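PDB 1IHN: uncharacterized protein from Methanothermobacter thermautotrophicus, which is of unknown function and belongs to the DUF498/DUF598 family of proteins, with a fold that was novel when it was determined. Local coordinates for residues E63-G68 / S81-L86; D22-V27 / A106-V111; T32-E37 / E51-E56. All coordinates share one frame; numbering follows the deposited sequence.

From the N terminus, after a three-stranded antiparallel sheet, the chain lays down D22-V27, whose partner A106-V111 comes only near the C terminus, so interaction 2 closes a long loop and the other two contacts lie within it. Interaction 3 comes next: T32-E37 leaves the edge strand 31-33 and meets E51-E56 on helix 52-58. Interaction 1 follows in series, when strand 64-68 is joined by strand 84-86; neither crosses the other. All three reach one mixed five-stranded sheet. Interaction 2 seats strand 105-109 at its centre, interaction 1 adds the outer strand 84-86, and interaction 3 ties helix 52-58 to the far margin, where T32 also hydrogen-bonds H26.

Interaction 1 (E63-G68 / S81-L86); sequences ESIIIG and SDATVL
Strands 64-68 and 84-86 run parallel, their axes 22° apart, and illustrate how a sheet margin can be closely packed where buried isoleucines meet it and more open to solvent along the outer strand and the loop before it. Three backbone bonds set the pairing. T84 N reaches I65 O at 2.7 Å, almost along the carbonyl axis; I67 N then meets T84 O in a nearly straight bond, with the donor above the carbonyl plane; and L86 N closes on I67 O at 3.0 Å. The tight part lies around the methyl of A83. CG2 of I65, anti to its backbone N, touches A83 CB at 3.8 Å, while CD1 of I67, at the end of an extended branch, reaches the same methyl at 3.9 Å. I65 and I67 are buried, and their side chains converge on this one small group. The contact loosens along the outer strand: V85, exposed, touches I67 CB with CG2 at 4.1 Å. Before A83 the chain peels away, and a water bridges the gap, accepting from I65 N at 2.8 Å and giving a weak bond to D82 O. On the I66 and T84 face the pair lies against helix 88-100, where I66 packs on A91, R94 and Y95; I65 and I67 instead meet L54 of helix 52-58, and strand 64-68 is bonded along its other edge to strand 105-109.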
ATOM      1  N   GLU A  63       3.813 -13.126  -1.534  1.00 43.14           N
ATOM      2  CA  GLU A  63       3.317 -14.061  -0.530  1.00 44.42           C
ATOM      3  C   GLU A  63       2.387 -13.303   0.409  1.00 44.53           C
ATOM      4  O   GLU A  63       1.692 -13.895   1.236  1.00 45.11           O
ATOM      5  CB  GLU A  63       4.481 -14.639   0.277  1.00 48.03           C
ATOM      6  CG  GLU A  63       5.527 -15.358  -0.551  1.00 54.38           C
ATOM      7  CD  GLU A  63       6.788 -15.644   0.239  1.00 55.73           C
ATOM      8  OE1 GLU A  63       7.408 -14.679   0.731  1.00 58.58           O
ATOM      9  OE2 GLU A  63       7.160 -16.827   0.371  1.00 64.76           O
ATOM     10  N   SER A  64       2.388 -11.982   0.274  1.00 43.25           N
ATOM     11  CA  SER A  64       1.559 -11.139   1.118  1.00 35.68           C
ATOM     12  C   SER A  64       1.409  -9.737   0.560  1.00 35.32           C
ATOM     13  O   SER A  64       2.381  -9.112   0.121  1.00 30.10           O
ATOM     14  CB  SER A  64       2.161 -11.059   2.525  1.00 38.54           C
ATOM     15  OG  SER A  64       1.513 -10.075   3.316  1.00 40.54           O
ATOM     16  N   ILE A  65       0.176  -9.245   0.587  1.00 37.30           N
ATOM     17  CA  ILE A  65      -0.118  -7.905   0.118  1.00 33.24           C
ATOM     18  C   ILE A  65      -0.656  -7.111   1.290  1.00 33.99           C
ATOM     19  O   ILE A  65      -1.652  -7.490   1.905  1.00 34.67           O
ATOM     20  CB  ILE A  65      -1.172  -7.901  -1.006  1.00 30.21           C
ATOM     21  CG1 ILE A  65      -0.584  -8.522  -2.280  1.00 30.33           C
ATOM     22  CG2 ILE A  65      -1.630  -6.475  -1.266  1.00 31.55           C
ATOM     23  CD1 ILE A  65      -1.534  -8.531  -3.470  1.00 28.57           C
ATOM     24  N   ILE A  66       0.014  -6.011   1.604  1.00 33.55           N
ATOM     25  CA  ILE A  66      -0.405  -5.161   2.696  1.00 27.44           C
ATOM     26  C   ILE A  66      -0.981  -3.876   2.134  1.00 30.85           C
ATOM     27  O   ILE A  66      -0.392  -3.248   1.256  1.00 30.01           O
ATOM     28  CB  ILE A  66       0.780  -4.811   3.617  1.00 35.42           C
ATOM     29  CG1 ILE A  66       1.397  -6.098   4.178  1.00 32.72           C
ATOM     30  CG2 ILE A  66       0.309  -3.893   4.739  1.00 24.28           C
ATOM     31  CD1 ILE A  66       2.580  -5.876   5.092  1.00 36.84           C
ATOM     32  N   ILE A  67      -2.141  -3.490   2.643  1.00 31.63           N
ATOM     33  CA  ILE A  67      -2.789  -2.271   2.204  1.00 29.20           C
ATOM     34  C   ILE A  67      -2.879  -1.299   3.368  1.00 29.58           C
ATOM     35  O   ILE A  67      -3.481  -1.605   4.400  1.00 27.48           O
ATOM     36  CB  ILE A  67      -4.207  -2.555   1.674  1.00 29.96           C
ATOM     37  CG1 ILE A  67      -4.120  -3.455   0.440  1.00 28.22           C
ATOM     38  CG2 ILE A  67      -4.925  -1.245   1.348  1.00 29.19           C
ATOM     39  CD1 ILE A  67      -5.461  -3.842  -0.135  1.00 37.82           C
ATOM     40  N   GLY A  68      -2.247  -0.142   3.207  1.00 28.22           N
ATOM     41  CA  GLY A  68      -2.302   0.880   4.231  1.00 25.64           C
ATOM     42  C   GLY A  68      -3.536   1.715   3.947  1.00 29.87           C
ATOM     43  O   GLY A  68      -3.546   2.524   3.011  1.00 24.56           O
ATOM     44  N   SER A  81     -10.186 -10.167  -0.136  1.00 61.74           N
ATOM     45  CA  SER A  81      -8.952 -10.776  -0.620  1.00 61.41           C
ATOM     46  C   SER A  81      -8.056 -11.200   0.537  1.00 57.62           C
ATOM     47  O   SER A  81      -8.358 -10.928   1.699  1.00 57.03           O
ATOM     48  CB  SER A  81      -8.195  -9.788  -1.511  1.00 63.15           C
ATOM     49  OG  SER A  81      -6.950 -10.321  -1.930  1.00 73.71           O
ATOM     50  N   ASP A  82      -6.955 -11.868   0.212  1.00 53.93           N
ATOM     51  CA  ASP A  82      -6.010 -12.314   1.228  1.00 52.80           C
ATOM     52  C   ASP A  82      -5.216 -11.116   1.743  1.00 51.54           C
ATOM     53  O   ASP A  82      -4.579 -11.186   2.795  1.00 50.47           O
ATOM     54  CB  ASP A  82      -5.063 -13.358   0.643  1.00 53.99           C
ATOM     55  N   ALA A  83      -5.267 -10.016   0.996  1.00 47.50           N
ATOM     56  CA  ALA A  83      -4.551  -8.796   1.358  1.00 43.25           C
ATOM     57  C   ALA A  83      -4.846  -8.325   2.778  1.00 40.25           C
ATOM     58  O   ALA A  83      -5.990  -8.351   3.235  1.00 40.59           O
ATOM     59  CB  ALA A  83      -4.878  -7.689   0.364  1.00 40.56           C
ATOM     60  N   THR A  84      -3.799  -7.886   3.464  1.00 39.51           N
ATOM     61  CA  THR A  84      -3.907  -7.401   4.835  1.00 40.15           C
ATOM     62  C   THR A  84      -4.143  -5.894   4.876  1.00 38.10           C
ATOM     63  O   THR A  84      -3.258  -5.116   4.528  1.00 37.01           O
ATOM     64  CB  THR A  84      -2.616  -7.703   5.610  1.00 41.23           C
ATOM     65  OG1 THR A  84      -2.376  -9.111   5.596  1.00 42.02           O
ATOM     66  CG2 THR A  84      -2.718  -7.211   7.041  1.00 40.72           C
ATOM     67  N   VAL A  85      -5.334  -5.484   5.304  1.00 34.92           N
ATOM     68  CA  VAL A  85      -5.650  -4.067   5.392  1.00 36.22           C
ATOM     69  C   VAL A  85      -5.435  -3.574   6.818  1.00 40.45           C
ATOM     70  O   VAL A  85      -5.952  -4.154   7.775  1.00 45.30           O
ATOM     71  CB  VAL A  85      -7.107  -3.784   4.978  1.00 37.50           C
ATOM     72  CG1 VAL A  85      -7.372  -2.285   5.011  1.00 30.56           C
ATOM     73  CG2 VAL A  85      -7.362  -4.331   3.588  1.00 37.81           C
ATOM     74  N   LEU A  86      -4.669  -2.496   6.954  1.00 37.14           N
ATOM     75  CA  LEU A  86      -4.361  -1.926   8.260  1.00 38.89           C
ATOM     76  C   LEU A  86      -4.145  -0.425   8.148  1.00 39.11           C
ATOM     77  O   LEU A  86      -3.829   0.084   7.070  1.00 38.41           O
ATOM     78  CB  LEU A  86      -3.078  -2.555   8.819  1.00 34.11           C
ATOM     79  CG  LEU A  86      -3.084  -4.047   9.152  1.00 40.78           C
ATOM     80  CD1 LEU A  86      -1.666  -4.535   9.373  1.00 39.30           C
ATOM     81  CD2 LEU A  86      -3.938  -4.287  10.393  1.00 42.87           C
TER
HETATM   82  O   HOH W   1      -1.787 -10.957   1.476  1.00 43.08           O

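Interaction 2 (D22-V27 / A106-V111); sequences DIVVHV and AAIIHV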
ATOM      1  N   ASP A  22       0.062   8.807  -2.481  1.00 29.26           N
ATOM      2  CA  ASP A  22      -0.144   7.366  -2.355  1.00 28.07           C
ATOM      3  C   ASP A  22       0.815   6.590  -3.250  1.00 28.46           C
ATOM      4  O   ASP A  22       1.067   6.979  -4.386  1.00 27.14           O
ATOM      5  CB  ASP A  22      -1.585   7.004  -2.709  1.00 28.19           C
ATOM      6  CG  ASP A  22      -2.570   7.425  -1.636  1.00 31.26           C
ATOM      7  OD1 ASP A  22      -2.188   8.221  -0.753  1.00 35.27           O
ATOM      8  OD2 ASP A  22      -3.730   6.964  -1.684  1.00 27.63           O
ATOM      9  N   ILE A  23       1.344   5.482  -2.740  1.00 26.61           N
ATOM     10  CA  ILE A  23       2.285   4.691  -3.515  1.00 25.14           C
ATOM     11  C   ILE A  23       2.041   3.197  -3.470  1.00 24.41           C
ATOM     12  O   ILE A  23       1.335   2.677  -2.599  1.00 21.57           O
ATOM     13  CB  ILE A  23       3.748   4.918  -3.046  1.00 19.10           C
ATOM     14  CG1 ILE A  23       3.895   4.504  -1.579  1.00 25.52           C
ATOM     15  CG2 ILE A  23       4.140   6.389  -3.228  1.00 20.00           C
ATOM     16  CD1 ILE A  23       5.336   4.497  -1.064  1.00 25.53           C
ATOM     17  N   VAL A  24       2.653   2.524  -4.432  1.00 22.60           N
ATOM     18  CA  VAL A  24       2.599   1.080  -4.553  1.00 24.34           C
ATOM     19  C   VAL A  24       4.041   0.594  -4.380  1.00 29.30           C
ATOM     20  O   VAL A  24       4.942   1.037  -5.101  1.00 20.73           O
ATOM     21  CB  VAL A  24       2.115   0.643  -5.953  1.00 26.42           C
ATOM     22  CG1 VAL A  24       2.210  -0.877  -6.088  1.00 20.78           C
ATOM     23  CG2 VAL A  24       0.686   1.120  -6.189  1.00 23.12           C
ATOM     24  N   VAL A  25       4.264  -0.287  -3.410  1.00 30.72           N
ATOM     25  CA  VAL A  25       5.590  -0.846  -3.194  1.00 30.79           C
ATOM     26  C   VAL A  25       5.587  -2.255  -3.799  1.00 29.31           C
ATOM     27  O   VAL A  25       4.838  -3.136  -3.370  1.00 25.70           O
ATOM     28  CB  VAL A  25       5.944  -0.902  -1.689  1.00 31.34           C
ATOM     29  CG1 VAL A  25       7.324  -1.511  -1.498  1.00 24.09           C
ATOM     30  CG2 VAL A  25       5.927   0.504  -1.105  1.00 33.02           C
ATOM     31  N   HIS A  26       6.418  -2.445  -4.817  1.00 26.25           N
ATOM     32  CA  HIS A  26       6.523  -3.715  -5.519  1.00 21.89           C
ATOM     33  C   HIS A  26       7.420  -4.721  -4.786  1.00 25.14           C
ATOM     34  O   HIS A  26       8.236  -4.348  -3.944  1.00 25.55           O
ATOM     35  CB  HIS A  26       7.035  -3.443  -6.935  1.00 21.29           C
ATOM     36  CG  HIS A  26       6.136  -2.540  -7.725  1.00 18.57           C
ATOM     37  ND1 HIS A  26       5.098  -3.013  -8.498  1.00 18.71           N
ATOM     38  CD2 HIS A  26       6.061  -1.188  -7.786  1.00 27.10           C
ATOM     39  CE1 HIS A  26       4.421  -1.996  -8.997  1.00 24.62           C
ATOM     40  NE2 HIS A  26       4.983  -0.876  -8.579  1.00 22.37           N
ATOM     41  N   VAL A  27       7.255  -5.997  -5.113  1.00 25.78           N
ATOM     42  CA  VAL A  27       8.025  -7.064  -4.486  1.00 31.37           C
ATOM     43  C   VAL A  27       9.533  -6.836  -4.514  1.00 32.46           C
ATOM     44  O   VAL A  27      10.230  -7.159  -3.555  1.00 33.95           O
ATOM     45  CB  VAL A  27       7.707  -8.421  -5.153  1.00 40.63           C
ATOM     46  CG1 VAL A  27       8.703  -9.483  -4.705  1.00 44.98           C
ATOM     47  CG2 VAL A  27       6.290  -8.848  -4.793  1.00 37.48           C
ATOM     48  N   ALA A 106       4.462  -6.948  -0.916  1.00 36.49           N
ATOM     49  CA  ALA A 106       4.131  -5.806  -1.747  1.00 34.27           C
ATOM     50  C   ALA A 106       3.086  -5.015  -0.972  1.00 32.83           C
ATOM     51  O   ALA A 106       2.395  -5.566  -0.114  1.00 30.07           O
ATOM     52  CB  ALA A 106       3.568  -6.270  -3.079  1.00 31.94           C
ATOM     53  N   ALA A 107       2.966  -3.728  -1.266  1.00 28.62           N
ATOM     54  CA  ALA A 107       1.995  -2.912  -0.559  1.00 27.48           C
ATOM     55  C   ALA A 107       1.469  -1.734  -1.356  1.00 25.79           C
ATOM     56  O   ALA A 107       2.080  -1.288  -2.326  1.00 28.73           O
ATOM     57  CB  ALA A 107       2.603  -2.409   0.756  1.00 23.23           C
ATOM     58  N   ILE A 108       0.302  -1.261  -0.940  1.00 22.16           N
ATOM     59  CA  ILE A 108      -0.331  -0.095  -1.527  1.00 21.90           C
ATOM     60  C   ILE A 108      -0.616   0.735  -0.285  1.00 25.81           C
ATOM     61  O   ILE A 108      -1.352   0.307   0.604  1.00 24.22           O
ATOM     62  CB  ILE A 108      -1.658  -0.431  -2.246  1.00 24.08           C
ATOM     63  CG1 ILE A 108      -1.396  -1.391  -3.411  1.00 19.33           C
ATOM     64  CG2 ILE A 108      -2.305   0.855  -2.738  1.00 16.28           C
ATOM     65  CD1 ILE A 108      -2.614  -1.696  -4.268  1.00 32.57           C
ATOM     66  N   ILE A 109      -0.004   1.910  -0.223  1.00 25.48           N
ATOM     67  CA  ILE A 109      -0.137   2.794   0.919  1.00 28.29           C
ATOM     68  C   ILE A 109      -0.903   4.073   0.625  1.00 27.18           C
ATOM     69  O   ILE A 109      -0.637   4.758  -0.362  1.00 29.16           O
ATOM     70  CB  ILE A 109       1.255   3.200   1.451  1.00 32.45           C
ATOM     71  CG1 ILE A 109       2.081   1.950   1.780  1.00 21.91           C
ATOM     72  CG2 ILE A 109       1.102   4.133   2.648  1.00 28.55           C
ATOM     73  CD1 ILE A 109       1.573   1.144   2.960  1.00 28.27           C
ATOM     74  N   HIS A 110      -1.849   4.388   1.504  1.00 29.75           N
ATOM     75  CA  HIS A 110      -2.647   5.608   1.401  1.00 32.54           C
ATOM     76  C   HIS A 110      -2.084   6.511   2.499  1.00 35.80           C
ATOM     77  O   HIS A 110      -2.121   6.154   3.680  1.00 33.34           O
ATOM     78  CB  HIS A 110      -4.123   5.287   1.658  1.00 34.85           C
ATOM     79  CG  HIS A 110      -5.034   6.471   1.556  1.00 40.26           C
ATOM     80  ND1 HIS A 110      -5.043   7.316   0.469  1.00 35.34           N
ATOM     81  CD2 HIS A 110      -6.006   6.918   2.389  1.00 40.95           C
ATOM     82  CE1 HIS A 110      -5.982   8.232   0.633  1.00 33.83           C
ATOM     83  NE2 HIS A 110      -6.580   8.014   1.789  1.00 40.55           N
ATOM     84  N   VAL A 111      -1.555   7.670   2.117  1.00 36.20           N
ATOM     85  CA  VAL A 111      -0.952   8.580   3.094  1.00 44.56           C
ATOM     86  C   VAL A 111      -1.870   9.536   3.854  1.00 47.55           C
ATOM     87  O   VAL A 111      -1.438  10.155   4.823  1.00 50.55           O
ATOM     88  CB  VAL A 111       0.176   9.416   2.448  1.00 44.41           C
ATOM     89  CG1 VAL A 111       1.343   8.511   2.095  1.00 42.49           C
ATOM     90  CG2 VAL A 111      -0.346  10.135   1.205  1.00 40.42           C
TER
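Strands 23-25 and 106-109 are antiparallel, at 170°, with I23-I109 and V25-A107 as hydrogen-bonded pairs around the non-hydrogen-bonded pair V24-I108. The bond from V25 N to A107 O is short, 2.6 Å, whereas that from I23 N to I109 O is longer and more bent. Side chains alternate between the faces: CG1 of I23 lies near I109 CB, V25 CB faces A107 CB, and V24 meets I108 on the reverse. At the end of the ladder, where D22 precedes its strand and H110 and V111 follow theirs, D22 adds a polar finish. Its CG is anti to the carbonyl carbon (chi1 -73°), which lays the carboxylate alongside H110, the two side chains pointing the same way and their planes almost perpendicular. OD2 takes H110 ND1 at 2.5 Å through its syn lone pair, within the imidazole plane, so ND1 carries a proton. OD1 is met by V111 N at 3.0 Å from above the carboxylate plane. One buried carboxylate thus fixes both the ring rotation and the turn of the chain beyond the strand; R34, in a salt bridge to OD2, probably helps to keep it ionised. In the wider fold, V24 and I108 pack under helix 52-58, touching L57. The opposite face sets V25 against Y95 of helix 88-100 and Y14 of strand 11-14, and strands 31-33 and 64-68 flank the pair within the sheet.

Interaction 3 (T32-E37 / E51-E56); sequences TPRRKE and EEELEE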
ATOM      1  N   THR A  32       5.948   2.897  -7.372  1.00 26.49           N
ATOM      2  CA  THR A  32       5.227   3.569  -8.443  1.00 26.26           C
ATOM      3  C   THR A  32       4.024   4.272  -7.826  1.00 27.32           C
ATOM      4  O   THR A  32       3.570   3.914  -6.730  1.00 24.13           O
ATOM      5  CB  THR A  32       4.736   2.589  -9.529  1.00 28.17           C
ATOM      6  OG1 THR A  32       3.906   1.585  -8.936  1.00 27.97           O
ATOM      7  CG2 THR A  32       5.917   1.933 -10.226  1.00 28.84           C
ATOM      8  N   PRO A  33       3.505   5.300  -8.509  1.00 25.85           N
ATOM      9  CA  PRO A  33       2.350   6.043  -8.003  1.00 29.49           C
ATOM     10  C   PRO A  33       1.114   5.155  -7.968  1.00 28.34           C
ATOM     11  O   PRO A  33       0.910   4.331  -8.862  1.00 25.28           O
ATOM     12  CB  PRO A  33       2.192   7.180  -9.020  1.00 31.30           C
ATOM     13  CG  PRO A  33       3.571   7.333  -9.599  1.00 35.58           C
ATOM     14  CD  PRO A  33       4.005   5.899  -9.757  1.00 29.91           C
ATOM     15  N   ARG A  34       0.293   5.319  -6.940  1.00 23.93           N
ATOM     16  CA  ARG A  34      -0.929   4.542  -6.848  1.00 26.64           C
ATOM     17  C   ARG A  34      -1.828   4.969  -8.010  1.00 27.57           C
ATOM     18  O   ARG A  34      -1.917   6.150  -8.330  1.00 25.93           O
ATOM     19  CB  ARG A  34      -1.634   4.810  -5.518  1.00 26.01           C
ATOM     20  CG  ARG A  34      -2.958   4.094  -5.395  1.00 31.31           C
ATOM     21  CD  ARG A  34      -3.736   4.510  -4.161  1.00 21.05           C
ATOM     22  NE  ARG A  34      -5.125   4.104  -4.311  1.00 24.20           N
ATOM     23  CZ  ARG A  34      -6.158   4.683  -3.714  1.00 26.33           C
ATOM     24  NH1 ARG A  34      -5.976   5.709  -2.890  1.00 29.91           N
ATOM     25  NH2 ARG A  34      -7.385   4.268  -3.996  1.00 21.94           N
ATOM     26  N   ARG A  35      -2.488   4.009  -8.646  1.00 30.44           N
ATOM     27  CA  ARG A  35      -3.368   4.319  -9.771  1.00 34.35           C
ATOM     28  C   ARG A  35      -4.789   4.623  -9.302  1.00 29.91           C
ATOM     29  O   ARG A  35      -5.707   3.825  -9.502  1.00 30.33           O
ATOM     30  CB  ARG A  35      -3.393   3.149 -10.753  1.00 31.86           C
ATOM     31  CG  ARG A  35      -2.029   2.771 -11.275  1.00 43.87           C
ATOM     32  CD  ARG A  35      -2.147   1.670 -12.302  1.00 53.24           C
ATOM     33  NE  ARG A  35      -0.846   1.236 -12.793  1.00 58.61           N
ATOM     34  CZ  ARG A  35      -0.680   0.375 -13.792  1.00 65.40           C
ATOM     35  NH1 ARG A  35      -1.739  -0.140 -14.406  1.00 58.09           N
ATOM     36  NH2 ARG A  35       0.542   0.023 -14.171  1.00 69.20           N
ATOM     37  N   LYS A  36      -4.966   5.786  -8.687  1.00 31.43           N
ATOM     38  CA  LYS A  36      -6.270   6.193  -8.175  1.00 33.63           C
ATOM     39  C   LYS A  36      -7.376   6.243  -9.226  1.00 31.65           C
ATOM     40  O   LYS A  36      -8.547   6.080  -8.892  1.00 29.48           O
ATOM     41  CB  LYS A  36      -6.165   7.561  -7.497  1.00 29.60           C
ATOM     42  CG  LYS A  36      -5.314   7.581  -6.245  1.00 33.65           C
ATOM     43  CD  LYS A  36      -5.441   8.922  -5.537  1.00 37.64           C
ATOM     44  CE  LYS A  36      -4.625   8.945  -4.263  1.00 49.72           C
ATOM     45  NZ  LYS A  36      -3.198   8.653  -4.559  1.00 60.39           N
ATOM     46  N   GLU A  37      -7.010   6.466 -10.488  1.00 30.22           N
ATOM     47  CA  GLU A  37      -7.994   6.553 -11.573  1.00 30.16           C
ATOM     48  C   GLU A  37      -8.802   5.271 -11.721  1.00 28.01           C
ATOM     49  O   GLU A  37      -9.984   5.308 -12.063  1.00 29.01           O
ATOM     50  CB  GLU A  37      -7.312   6.852 -12.917  1.00 34.62           C
ATOM     51  CG  GLU A  37      -6.014   7.632 -12.825  1.00 48.29           C
ATOM     52  CD  GLU A  37      -4.852   6.774 -12.345  1.00 55.22           C
ATOM     53  OE1 GLU A  37      -4.569   5.742 -12.991  1.00 57.15           O
ATOM     54  OE2 GLU A  37      -4.225   7.134 -11.326  1.00 60.39           O
ATOM     55  N   GLU A  51     -10.553  -3.695  -6.793  1.00 40.80           N
ATOM     56  CA  GLU A  51      -9.649  -4.836  -6.723  1.00 41.70           C
ATOM     57  C   GLU A  51      -8.661  -4.782  -7.877  1.00 34.05           C
ATOM     58  O   GLU A  51      -7.566  -5.336  -7.792  1.00 29.89           O
ATOM     59  CB  GLU A  51     -10.416  -6.162  -6.767  1.00 48.51           C
ATOM     60  CG  GLU A  51      -9.488  -7.370  -6.643  1.00 64.19           C
ATOM     61  CD  GLU A  51     -10.210  -8.700  -6.726  1.00 71.31           C
ATOM     62  OE1 GLU A  51     -10.912  -8.937  -7.733  1.00 71.82           O
ATOM     63  OE2 GLU A  51     -10.064  -9.511  -5.784  1.00 73.59           O
ATOM     64  N   GLU A  52      -9.051  -4.108  -8.954  1.00 31.06           N
ATOM     65  CA  GLU A  52      -8.182  -3.980 -10.115  1.00 33.81           C
ATOM     66  C   GLU A  52      -6.861  -3.313  -9.720  1.00 31.58           C
ATOM     67  O   GLU A  52      -5.838  -3.520 -10.371  1.00 36.17           O
ATOM     68  CB  GLU A  52      -8.855  -3.151 -11.215  1.00 37.87           C
ATOM     69  CG  GLU A  52     -10.116  -3.757 -11.809  1.00 52.30           C
ATOM     70  CD  GLU A  52     -11.388  -3.241 -11.159  1.00 53.91           C
ATOM     71  OE1 GLU A  52     -11.695  -3.652 -10.017  1.00 47.59           O
ATOM     72  OE2 GLU A  52     -12.080  -2.414 -11.798  1.00 55.69           O
ATOM     73  N   GLU A  53      -6.879  -2.503  -8.666  1.00 30.12           N
ATOM     74  CA  GLU A  53      -5.657  -1.839  -8.219  1.00 34.84           C
ATOM     75  C   GLU A  53      -4.589  -2.844  -7.786  1.00 33.50           C
ATOM     76  O   GLU A  53      -3.395  -2.556  -7.867  1.00 32.93           O
ATOM     77  CB  GLU A  53      -5.947  -0.859  -7.070  1.00 30.25           C
ATOM     78  CG  GLU A  53      -6.478   0.491  -7.539  1.00 32.23           C
ATOM     79  CD  GLU A  53      -6.322   1.597  -6.503  1.00 37.01           C
ATOM     80  OE1 GLU A  53      -5.193   1.804  -6.006  1.00 33.95           O
ATOM     81  OE2 GLU A  53      -7.325   2.272  -6.192  1.00 35.00           O
ATOM     82  N   LEU A  54      -5.021  -4.020  -7.338  1.00 35.72           N
ATOM     83  CA  LEU A  54      -4.101  -5.074  -6.897  1.00 38.13           C
ATOM     84  C   LEU A  54      -3.566  -5.902  -8.064  1.00 43.37           C
ATOM     85  O   LEU A  54      -2.536  -6.570  -7.942  1.00 42.66           O
ATOM     86  CB  LEU A  54      -4.808  -6.026  -5.931  1.00 41.80           C
ATOM     87  CG  LEU A  54      -5.376  -5.486  -4.618  1.00 46.69           C
ATOM     88  CD1 LEU A  54      -6.153  -6.595  -3.927  1.00 44.98           C
ATOM     89  CD2 LEU A  54      -4.254  -4.980  -3.723  1.00 48.50           C
ATOM     90  N   GLU A  55      -4.275  -5.861  -9.186  1.00 45.87           N
ATOM     91  CA  GLU A  55      -3.903  -6.626 -10.370  1.00 47.93           C
ATOM     92  C   GLU A  55      -2.429  -6.509 -10.760  1.00 48.31           C
ATOM     93  O   GLU A  55      -1.793  -7.517 -11.087  1.00 45.69           O
ATOM     94  CB  GLU A  55      -4.795  -6.226 -11.553  1.00 52.10           C
ATOM     95  CG  GLU A  55      -4.667  -7.143 -12.768  1.00 73.38           C
ATOM     96  CD  GLU A  55      -5.805  -6.969 -13.766  1.00 81.09           C
ATOM     97  OE1 GLU A  55      -6.022  -5.834 -14.241  1.00 86.59           O
ATOM     98  OE2 GLU A  55      -6.481  -7.972 -14.081  1.00 81.40           O
ATOM     99  N   GLU A  56      -1.877  -5.299 -10.722  1.00 43.56           N
ATOM    100  CA  GLU A  56      -0.478  -5.127 -11.091  1.00 43.35           C
ATOM    101  C   GLU A  56       0.454  -5.834 -10.110  1.00 41.01           C
ATOM    102  O   GLU A  56       1.574  -6.189 -10.459  1.00 43.32           O
ATOM    103  CB  GLU A  56      -0.114  -3.637 -11.187  1.00 45.32           C
ATOM    104  CG  GLU A  56      -0.037  -2.874  -9.865  1.00 44.77           C
ATOM    105  CD  GLU A  56       0.541  -1.468 -10.045  1.00 46.15           C
ATOM    106  OE1 GLU A  56       1.652  -1.348 -10.596  1.00 45.50           O
ATOM    107  OE2 GLU A  56      -0.105  -0.481  -9.636  1.00 41.05           O
TER
HETATM  108  O   HOH W   2       1.246   1.789  -9.698  1.00 34.63           O
HETATM  109  O   HOH W   3      -3.059   1.596  -7.457  1.00 34.10           O
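Two arginine-glutamate pairs, one flat and one turned, join the chain leaving strand 31-33 to helix 52-58, and show how orientation separates a directed salt bridge from a looser charge pairing. The side chains of R34 and E53 cross obliquely, yet their end groups come to rest nearly coplanar, 15° apart. R34 runs out fully extended, with CG anti to the backbone N, and presents its guanidinium side-on: NE binds E53 OE1 at 2.9 Å and NH2 binds OE2 at 3.0 Å, each oxygen using its syn lone pair. CG of K36 lies over one face of this guanidinium. R35 and E56 reach tip to tip instead, with planes 51° apart, and the carboxylate sits over a face of the guanidinium. R35 NE and E56 OE2 are 3.7 Å apart, a long salt bridge of charges alone, in which no N-H points at the oxygen. Water completes both pairs. One molecule links T32 OG1, which also hydrogen-bonds H26 NE2, and P33 O to E56 OE2, giving the last a bond of 2.6 Å; another accepts from R35 N and donates to E53 OE1. The buried R34 has further partners in D22, through NH1, and S46 O, through NH2, while E53 OE2 also receives S39. An alanine in place of R34 has no guanidinium to pair with E53 and D22, and would probably loosen helix 52-58 from the sheet margin. Such a network of opposite charges is likely to favour the ionised form of the buried E53 and D22 carboxylates.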